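Superantigen-like protein SSL8 (PDB 3R2T) is of unknown molecular function but belongs to the secreted staphylococcal superantigen-like toxin family, whose members commonly interfere with host immune defences, a role it probably shares. Local coordinates at residues L90-N93 / K98-V101; H64-G69 / V123-D128; F187-L192 / G207-N212. All blocks are in the same frame, centred on the assembly; numbering follows the deposited sequence.

Contact 1: residues L90-N93 / K98-V101; sequences LLFN and KFQV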
loop_
_atom_site.group_PDB
_atom_site.type_symbol
_atom_site.label_atom_id
_atom_site.label_comp_id
_atom_site.label_asym_id
_atom_site.label_seq_id
_atom_site.Cartn_x
_atom_site.Cartn_y
_atom_site.Cartn_z
ATOM N N LEU A 90 -3.186 2.607 -11.436
ATOM C CA LEU A 90 -2.897 3.227 -12.715
ATOM C C LEU A 90 -1.419 3.572 -12.720
ATOM O O LEU A 90 -0.921 4.197 -11.784
ATOM C CB LEU A 90 -3.658 4.527 -12.888
ATOM C CG LEU A 90 -5.173 4.534 -13.009
ATOM C CD1 LEU A 90 -5.676 5.972 -12.942
ATOM C CD2 LEU A 90 -5.603 3.868 -14.291
ATOM N N LEU A 91 -0.720 3.158 -13.765
ATOM C CA LEU A 91 0.691 3.468 -13.922
ATOM C C LEU A 91 0.881 4.421 -15.093
ATOM O O LEU A 91 0.103 4.414 -16.040
ATOM C CB LEU A 91 1.518 2.204 -14.196
ATOM C CG LEU A 91 1.771 1.177 -13.089
ATOM C CD1 LEU A 91 0.491 0.682 -12.463
ATOM C CD2 LEU A 91 2.585 0.004 -13.652
ATOM N N PHE A 92 1.900 5.264 -15.008
ATOM C CA PHE A 92 2.247 6.142 -16.120
ATOM C C PHE A 92 3.557 6.829 -15.839
ATOM O O PHE A 92 4.063 6.783 -14.707
ATOM C CB PHE A 92 1.135 7.125 -16.495
ATOM C CG PHE A 92 0.648 7.945 -15.365
ATOM C CD1 PHE A 92 1.267 9.140 -15.048
ATOM C CD2 PHE A 92 -0.446 7.534 -14.623
ATOM C CE1 PHE A 92 0.806 9.910 -14.008
ATOM C CE2 PHE A 92 -0.905 8.278 -13.583
ATOM C CZ PHE A 92 -0.279 9.476 -13.267
ATOM N N ASN A 93 4.108 7.432 -16.891
ATOM C CA ASN A 93 5.390 8.111 -16.843
ATOM C C ASN A 93 5.372 9.520 -17.429
ATOM O O ASN A 93 6.001 9.764 -18.467
ATOM C CB ASN A 93 6.441 7.301 -17.624
ATOM C CG ASN A 93 6.714 5.936 -17.019
ATOM O OD1 ASN A 93 6.296 5.633 -15.905
ATOM N ND2 ASN A 93 7.441 5.104 -17.758
ATOM N N LYS A 98 7.994 8.307 -12.813
ATOM C CA LYS A 98 7.122 7.140 -12.968
ATOM C C LYS A 98 6.128 7.132 -11.809
ATOM O O LYS A 98 6.521 7.336 -10.666
ATOM C CB LYS A 98 7.958 5.852 -12.910
ATOM C CG LYS A 98 9.145 5.787 -13.879
ATOM C CD LYS A 98 9.961 4.511 -13.631
ATOM C CE LYS A 98 11.294 4.473 -14.392
ATOM N NZ LYS A 98 11.137 4.469 -15.869
ATOM N N PHE A 99 4.855 6.880 -12.100
ATOM C CA PHE A 99 3.821 6.873 -11.072
ATOM C C PHE A 99 2.969 5.623 -11.044
ATOM O O PHE A 99 2.832 4.925 -12.046
ATOM C CB PHE A 99 2.867 8.051 -11.274
ATOM C CG PHE A 99 3.505 9.384 -11.087
ATOM C CD1 PHE A 99 3.582 9.953 -9.830
ATOM C CD2 PHE A 99 4.026 10.076 -12.165
ATOM C CE1 PHE A 99 4.162 11.181 -9.650
ATOM C CE2 PHE A 99 4.598 11.314 -11.986
ATOM C CZ PHE A 99 4.669 11.865 -10.731
ATOM N N GLN A 100 2.380 5.390 -9.872
ATOM C CA GLN A 100 1.469 4.278 -9.634
ATOM C C GLN A 100 0.411 4.761 -8.656
ATOM O O GLN A 100 0.662 4.885 -7.464
ATOM C CB GLN A 100 2.200 3.061 -9.087
ATOM C CG GLN A 100 1.285 1.878 -8.827
ATOM C CD GLN A 100 2.049 0.582 -8.688
ATOM O OE1 GLN A 100 2.979 0.323 -9.453
ATOM N NE2 GLN A 100 1.648 -0.251 -7.734
ATOM N N VAL A 101 -0.771 5.015 -9.193
ATOM C CA VAL A 101 -1.881 5.554 -8.447
ATOM C C VAL A 101 -2.852 4.492 -8.031
ATOM O O VAL A 101 -3.486 3.828 -8.868
ATOM C CB VAL A 101 -2.644 6.574 -9.301
ATOM C CG1 VAL A 101 -3.816 7.164 -8.513
ATOM C CG2 VAL A 101 -1.674 7.661 -9.780
#
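Phe92 and Phe99 pair beside the turn of an antiparallel beta hairpin, formed by strands 87-92 and 99-102 of the OB-fold domain. They form a hydrogen-bonded pair: Phe99 N gives a nearly straight bond to Phe92 O at 2.7 Å, and Phe92 N returns one to Phe99 O from well out of its carbonyl plane. A second such pair follows at Leu90 and Val101, where Val101 N reaches Leu90 O at 2.7 Å in the carbonyl plane. The weaker grip is by CA-H groups, as between Leu91 CA and Phe99 O.

The tight side is the face carrying Leu90, Phe92, Phe99 and Val101. Phe92 takes the crowded first torsion, with CG between backbone N and carbonyl carbon (chi1 54°), which swings its ring over toward the partner strand. Phe99 CB then lies above that ring, 4.1 Å from its centroid, in a CH-pi contact. The two rings meet obliquely, Phe92 CE1 to Phe99 CD2 being 3.7 Å, while Val101 CG2 touches Phe92 CE2 at 3.9 Å. Val120 and Leu74 continue this apolar layer, and Tyr72 meets Phe99 edge-to-face; flat rings and a beta-branched valine suit such a close-packed barrel interior.

The other face is looser. Leu91 and Gln100 run side by side, Leu91 CD1 resting on Gln100 CG at 3.9 Å, and Arg132 touches both. At the turn, the exposed Asn93 lays OD1 against Lys98 CB at 3.4 Å, a van der Waals contact with the lysine's aliphatic base; both polar residue types suit the more exposed turn. Arg132 adds a hydrogen bond to Phe99 O and a weak one to Asn93 OD1.

Backbone bonding thus fixes the register, whereas the apolar side chains gathered on the Phe92 face are consistent with that side turning into the barrel.

Contact 2: residues H64-G69 / V123-D128; sequences HQYYSG and VPELVD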
loop_
_atom_site.group_PDB
_atom_site.type_symbol
_atom_site.label_atom_id
_atom_site.label_comp_id
_atom_site.label_asym_id
_atom_site.label_seq_id
_atom_site.Cartn_x
_atom_site.Cartn_y
_atom_site.Cartn_z
ATOM N N HIS A 64 3.682 16.835 9.533
ATOM C CA HIS A 64 4.499 17.921 9.056
ATOM C C HIS A 64 5.328 17.432 7.864
ATOM O O HIS A 64 5.394 18.083 6.813
ATOM C CB HIS A 64 5.447 18.427 10.158
ATOM C CG HIS A 64 6.240 19.629 9.748
ATOM N ND1 HIS A 64 7.420 19.536 9.038
ATOM C CD2 HIS A 64 6.004 20.953 9.917
ATOM C CE1 HIS A 64 7.874 20.752 8.787
ATOM N NE2 HIS A 64 7.035 21.628 9.312
ATOM N N GLN A 65 5.968 16.284 8.037
ATOM C CA GLN A 65 6.808 15.717 6.995
ATOM C C GLN A 65 6.040 15.541 5.694
ATOM O O GLN A 65 6.477 15.993 4.641
ATOM C CB GLN A 65 7.418 14.381 7.446
ATOM C CG GLN A 65 8.089 13.609 6.303
ATOM C CD GLN A 65 8.902 12.404 6.755
ATOM O OE1 GLN A 65 9.412 12.354 7.886
ATOM N NE2 GLN A 65 9.057 11.433 5.851
ATOM N N TYR A 66 4.890 14.895 5.773
ATOM C CA TYR A 66 4.049 14.623 4.587
ATOM C C TYR A 66 3.514 15.867 3.893
ATOM O O TYR A 66 3.633 16.010 2.670
ATOM C CB TYR A 66 2.886 13.722 5.024
ATOM C CG TYR A 66 1.910 13.241 3.959
ATOM C CD1 TYR A 66 2.181 12.096 3.203
ATOM C CD2 TYR A 66 0.691 13.879 3.770
ATOM C CE1 TYR A 66 1.296 11.633 2.268
ATOM C CE2 TYR A 66 -0.226 13.413 2.838
ATOM C CZ TYR A 66 0.085 12.286 2.092
ATOM O OH TYR A 66 -0.799 11.830 1.167
ATOM N N TYR A 67 2.916 16.767 4.661
ATOM C CA TYR A 67 2.301 17.965 4.069
ATOM C C TYR A 67 3.304 19.054 3.662
ATOM O O TYR A 67 2.931 19.984 2.947
ATOM C CB TYR A 67 1.158 18.517 4.939
ATOM C CG TYR A 67 -0.077 17.667 4.873
ATOM C CD1 TYR A 67 -0.905 17.704 3.752
ATOM C CD2 TYR A 67 -0.449 16.835 5.925
ATOM C CE1 TYR A 67 -2.056 16.916 3.666
ATOM C CE2 TYR A 67 -1.603 16.046 5.846
ATOM C CZ TYR A 67 -2.402 16.088 4.719
ATOM O OH TYR A 67 -3.562 15.300 4.631
ATOM N N SER A 68 4.557 18.940 4.112
ATOM C CA SER A 68 5.589 19.892 3.707
ATOM C C SER A 68 6.448 19.240 2.616
ATOM O O SER A 68 7.336 19.876 2.060
ATOM C CB SER A 68 6.475 20.318 4.881
ATOM O OG SER A 68 7.230 19.227 5.370
ATOM N N GLY A 69 6.162 17.976 2.301
ATOM C CA GLY A 69 6.903 17.237 1.279
ATOM C C GLY A 69 6.505 17.489 -0.178
ATOM O O GLY A 69 5.729 18.395 -0.485
ATOM N N VAL A 123 0.975 12.463 -4.455
ATOM C CA VAL A 123 1.795 12.687 -3.261
ATOM C C VAL A 123 2.378 11.314 -2.899
ATOM O O VAL A 123 1.659 10.322 -2.833
ATOM C CB VAL A 123 0.949 13.239 -2.089
ATOM C CG1 VAL A 123 1.810 13.460 -0.851
ATOM C CG2 VAL A 123 0.279 14.525 -2.497
ATOM N N PRO A 124 3.675 11.240 -2.658
ATOM C CA PRO A 124 4.159 9.899 -2.365
ATOM C C PRO A 124 3.793 9.368 -0.981
ATOM O O PRO A 124 3.962 10.079 -0.005
ATOM C CB PRO A 124 5.696 10.043 -2.462
ATOM C CG PRO A 124 5.969 11.501 -2.761
ATOM C CD PRO A 124 4.718 12.260 -2.486
ATOM N N GLU A 125 3.228 8.160 -0.929
ATOM C CA GLU A 125 3.007 7.457 0.333
ATOM C C GLU A 125 4.334 6.684 0.476
ATOM O O GLU A 125 4.835 6.492 1.574
ATOM C CB GLU A 125 1.816 6.526 0.279
ATOM C CG GLU A 125 0.496 7.225 -0.020
ATOM C CD GLU A 125 0.167 8.310 0.989
ATOM O OE1 GLU A 125 0.567 8.220 2.181
ATOM O OE2 GLU A 125 -0.489 9.272 0.580
ATOM N N LEU A 126 4.887 6.248 -0.662
ATOM C CA LEU A 126 6.203 5.600 -0.721
ATOM C C LEU A 126 6.760 5.669 -2.155
ATOM O O LEU A 126 6.029 6.006 -3.106
ATOM C CB LEU A 126 6.169 4.150 -0.234
ATOM C CG LEU A 126 5.460 3.051 -1.027
ATOM C CD1 LEU A 126 6.037 2.922 -2.428
ATOM C CD2 LEU A 126 5.603 1.706 -0.293
ATOM N N VAL A 127 8.046 5.363 -2.288
ATOM C CA VAL A 127 8.724 5.323 -3.581
ATOM C C VAL A 127 9.434 3.965 -3.628
ATOM O O VAL A 127 10.216 3.658 -2.734
ATOM C CB VAL A 127 9.759 6.466 -3.739
ATOM C CG1 VAL A 127 10.382 6.449 -5.150
ATOM C CG2 VAL A 127 9.127 7.817 -3.461
ATOM N N ASP A 128 9.158 3.144 -4.645
ATOM C CA ASP A 128 9.798 1.818 -4.731
ATOM C C ASP A 128 11.243 1.908 -5.182
ATOM O O ASP A 128 11.727 2.988 -5.515
ATOM C CB ASP A 128 9.004 0.840 -5.607
ATOM C CG ASP A 128 8.987 1.222 -7.064
ATOM O OD1 ASP A 128 9.717 2.152 -7.480
ATOM O OD2 ASP A 128 8.229 0.567 -7.807
#
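Tyr66 reaches out from the last turns of helix 57-68 to Glu125, tying the N-terminal helix to a loop of the OB-fold barrel, the segment that leads from strand 118-122 to strand 126-127. Tyr66 OH donates a short 2.6 Å hydrogen bond to Glu125 OE2. It arrives on the syn side of the carboxylate, 18° out of its plane, and OE2 in turn lies near the plane of the ring at its edge. Beside this bond Val123 crosses the tyrosine at about a right angle, with CG1 3.6 Å from Tyr66 CZ. Tyrosine fits the place because its ring can pack obliquely against the valine while its hydroxyl still meets an acid.

The next shell sets these groups. Tyr66 extends from the helix with CG anti to the backbone N (chi1 -177°), and Glu125 folds at chi2 (-58°) to bring its carboxylate back to the hydroxyl. Lys226 makes a salt bridge with Glu125 OE1 and a cation-pi contact with the Tyr66 ring, so one cation steadies both partners and would probably favour the charged carboxylate. From the second subunit, Phe148 packs directly on Glu125, and a sulfate ion, probably from the crystallisation liquor, lies about 4 Å from the glutamate side chain.

The helix supports the tyrosine from behind: Tyr66 CD2 sits 3.7 Å above the centre of the neighbouring Tyr67 ring. Ser68 closes back on the preceding turn, its N and OG gripping His64 O from opposite faces of the carbonyl plane, the OG bond being 2.6 Å.

Contact 3: residues F187-L192 / G207-N212; sequences FKIRKL and GRIVIN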
loop_
_atom_site.group_PDB
_atom_site.type_symbol
_atom_site.label_atom_id
_atom_site.label_comp_id
_atom_site.label_asym_id
_atom_site.label_seq_id
_atom_site.Cartn_x
_atom_site.Cartn_y
_atom_site.Cartn_z
ATOM N N PHE A 187 -4.169 18.959 0.550
ATOM C CA PHE A 187 -2.725 19.032 0.581
ATOM C C PHE A 187 -2.216 20.462 0.415
ATOM O O PHE A 187 -1.325 20.909 1.165
ATOM C CB PHE A 187 -2.099 18.143 -0.510
ATOM C CG PHE A 187 -0.591 17.993 -0.378
ATOM C CD1 PHE A 187 0.269 18.925 -0.939
ATOM C CD2 PHE A 187 -0.050 16.933 0.340
ATOM C CE1 PHE A 187 1.633 18.804 -0.796
ATOM C CE2 PHE A 187 1.317 16.799 0.495
ATOM C CZ PHE A 187 2.169 17.728 -0.073
ATOM N N LYS A 188 -2.770 21.177 -0.560
ATOM C CA LYS A 188 -2.341 22.562 -0.821
ATOM C C LYS A 188 -2.720 23.483 0.324
ATOM O O LYS A 188 -1.984 24.401 0.668
ATOM C CB LYS A 188 -2.955 23.091 -2.129
ATOM C CG LYS A 188 -2.283 22.613 -3.436
ATOM C CD LYS A 188 -3.100 23.120 -4.638
ATOM C CE LYS A 188 -2.259 23.219 -5.917
ATOM N NZ LYS A 188 -1.543 21.985 -6.294
ATOM N N ILE A 189 -3.889 23.263 0.907
ATOM C CA ILE A 189 -4.274 24.110 1.998
ATOM C C ILE A 189 -3.320 23.843 3.167
ATOM O O ILE A 189 -2.740 24.770 3.683
ATOM C CB ILE A 189 -5.725 23.962 2.367
ATOM C CG1 ILE A 189 -6.588 24.540 1.257
ATOM C CG2 ILE A 189 -6.020 24.722 3.643
ATOM C CD1 ILE A 189 -8.094 24.210 1.403
ATOM N N ARG A 190 -3.089 22.592 3.541
ATOM C CA ARG A 190 -2.174 22.332 4.682
ATOM C C ARG A 190 -0.758 22.815 4.445
ATOM O O ARG A 190 -0.096 23.272 5.381
ATOM C CB ARG A 190 -2.132 20.856 5.087
ATOM C CG ARG A 190 -3.508 20.317 5.467
ATOM C CD ARG A 190 -3.415 19.051 6.250
ATOM N NE ARG A 190 -4.594 18.206 6.083
ATOM C CZ ARG A 190 -4.931 17.231 6.914
ATOM N NH1 ARG A 190 -6.011 16.478 6.674
ATOM N NH2 ARG A 190 -4.205 17.007 7.998
ATOM N N LYS A 191 -0.288 22.682 3.203
ATOM C CA LYS A 191 1.038 23.150 2.807
ATOM C C LYS A 191 1.139 24.635 3.136
ATOM O O LYS A 191 2.120 25.103 3.703
ATOM C CB LYS A 191 1.222 22.927 1.299
ATOM C CG LYS A 191 2.498 23.517 0.655
ATOM C CD LYS A 191 2.539 23.120 -0.836
ATOM C CE LYS A 191 3.747 23.673 -1.602
ATOM N NZ LYS A 191 3.695 25.142 -1.823
ATOM N N LEU A 192 0.088 25.367 2.787
ATOM C CA LEU A 192 0.043 26.795 3.030
ATOM C C LEU A 192 0.000 27.081 4.530
ATOM O O LEU A 192 0.668 27.993 4.997
ATOM C CB LEU A 192 -1.138 27.408 2.310
ATOM C CG LEU A 192 -1.282 28.924 2.349
ATOM C CD1 LEU A 192 -2.127 29.369 1.165
ATOM C CD2 LEU A 192 -1.838 29.393 3.678
ATOM N N GLY A 207 -7.520 21.399 14.571
ATOM C CA GLY A 207 -8.369 22.298 13.815
ATOM C C GLY A 207 -9.090 21.606 12.674
ATOM O O GLY A 207 -9.210 20.379 12.639
ATOM N N ARG A 208 -9.575 22.403 11.739
ATOM C CA ARG A 208 -10.302 21.876 10.596
ATOM C C ARG A 208 -10.298 22.814 9.411
ATOM O O ARG A 208 -10.075 24.016 9.555
ATOM C CB ARG A 208 -11.767 21.636 10.964
ATOM C CG ARG A 208 -12.488 22.896 11.445
ATOM C CD ARG A 208 -14.006 22.683 11.550
ATOM N NE ARG A 208 -14.701 23.831 12.140
ATOM C CZ ARG A 208 -16.028 23.995 12.158
ATOM N NH1 ARG A 208 -16.840 23.107 11.576
ATOM N NH2 ARG A 208 -16.549 25.072 12.741
ATOM N N ILE A 209 -10.576 22.232 8.246
ATOM C CA ILE A 209 -10.709 22.956 7.008
ATOM C C ILE A 209 -12.137 22.690 6.604
ATOM O O ILE A 209 -12.564 21.532 6.606
ATOM C CB ILE A 209 -9.805 22.398 5.890
ATOM C CG1 ILE A 209 -8.344 22.349 6.320
ATOM C CG2 ILE A 209 -9.994 23.205 4.565
ATOM C CD1 ILE A 209 -7.474 21.584 5.329
ATOM N N VAL A 210 -12.874 23.746 6.263
ATOM C CA VAL A 210 -14.257 23.610 5.826
ATOM C C VAL A 210 -14.406 24.249 4.456
ATOM O O VAL A 210 -14.133 25.443 4.285
ATOM C CB VAL A 210 -15.237 24.309 6.782
ATOM C CG1 VAL A 210 -16.678 24.256 6.231
ATOM C CG2 VAL A 210 -15.179 23.685 8.139
ATOM N N ILE A 211 -14.845 23.457 3.485
ATOM C CA ILE A 211 -15.062 23.943 2.128
ATOM C C ILE A 211 -16.569 24.142 1.986
ATOM O O ILE A 211 -17.333 23.188 2.080
ATOM C CB ILE A 211 -14.527 22.939 1.090
ATOM C CG1 ILE A 211 -13.012 22.734 1.288
ATOM C CG2 ILE A 211 -14.817 23.413 -0.347
ATOM C CD1 ILE A 211 -12.430 21.532 0.539
ATOM N N ASN A 212 -17.000 25.382 1.795
ATOM C CA ASN A 212 -18.416 25.685 1.657
ATOM C C ASN A 212 -18.788 25.830 0.188
ATOM O O ASN A 212 -18.109 26.542 -0.537
ATOM C CB ASN A 212 -18.755 26.964 2.439
ATOM C CG ASN A 212 -18.698 26.759 3.941
ATOM O OD1 ASN A 212 -19.383 25.893 4.474
ATOM N ND2 ASN A 212 -17.901 27.572 4.633
#
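Ile189 and Ile209 interlock where the helix of the beta-grasp domain lies across its mixed sheet, helix 182-197 meeting strand 207-213. The two backbones stay well apart here, with Ile189 CA 8.2 Å from Ile209 CA, and the side chains fill the distance between them.

Apolar packing makes the whole direct contact. Both isoleucines direct CB at the opposite segment, and their chains slide past one another in opposite directions. The meeting is therefore reciprocal: Ile189 CD1 touches Ile209 CG2 at 3.8 Å, and Ile209 CD1 touches Ile189 CG2 at the same distance. In Ile189 the longer branch, CG1, lies anti to the carbonyl carbon (chi1 -69°), and a nearly extended chi2 carries CD1 out to the strand. Isoleucine serves well on both sides, since its two branches let each residue touch the other at two points. Ile244 from strand 241-248 packs on both residues, and Val246 on Ile189, so the pair belongs to the buried layer between helix and sheet.

Polar interaction lies at the margin. Arg190 lends its aliphatic part, CG lying 4.2 Å from Ile209 CD1, and takes its charge past the apolar zone. There NE forms a salt bridge with Asp186 one turn earlier, while NH2 bonds to Tyr200 OH and Asp225 O. A long arginine can thus be apolar at its base and still keep its buried guanidinium well satisfied.

Backbone bonds build each element. Ile209 pairs with Ile221 on the adjoining strand, one of the links that fasten strand 207-213 into the sheet. Within the helix, Lys191 N bonds to Phe187 O at 2.9 Å.

Overall arrangement
From the N terminus, helix 57-68 supplies the first half of contact 2, but that loop closes only at residues 123-128. Within it, contact 1 closes the short hairpin turn of 90-93 and 98-101, so it is nested in the longer loop; the two contacts reach the same OB-fold sheet without touching. Contact 3 follows in series and ties helix to sheet in the beta-grasp domain. It lies on the opposite side of the chain's centre from contact 1. Contacts 2 and 3 do touch: Phe187 packs against Tyr66, Tyr67 and Val123, so the N-terminal helix and the barrel loop meet the beta-grasp helix at the junction of the two domains.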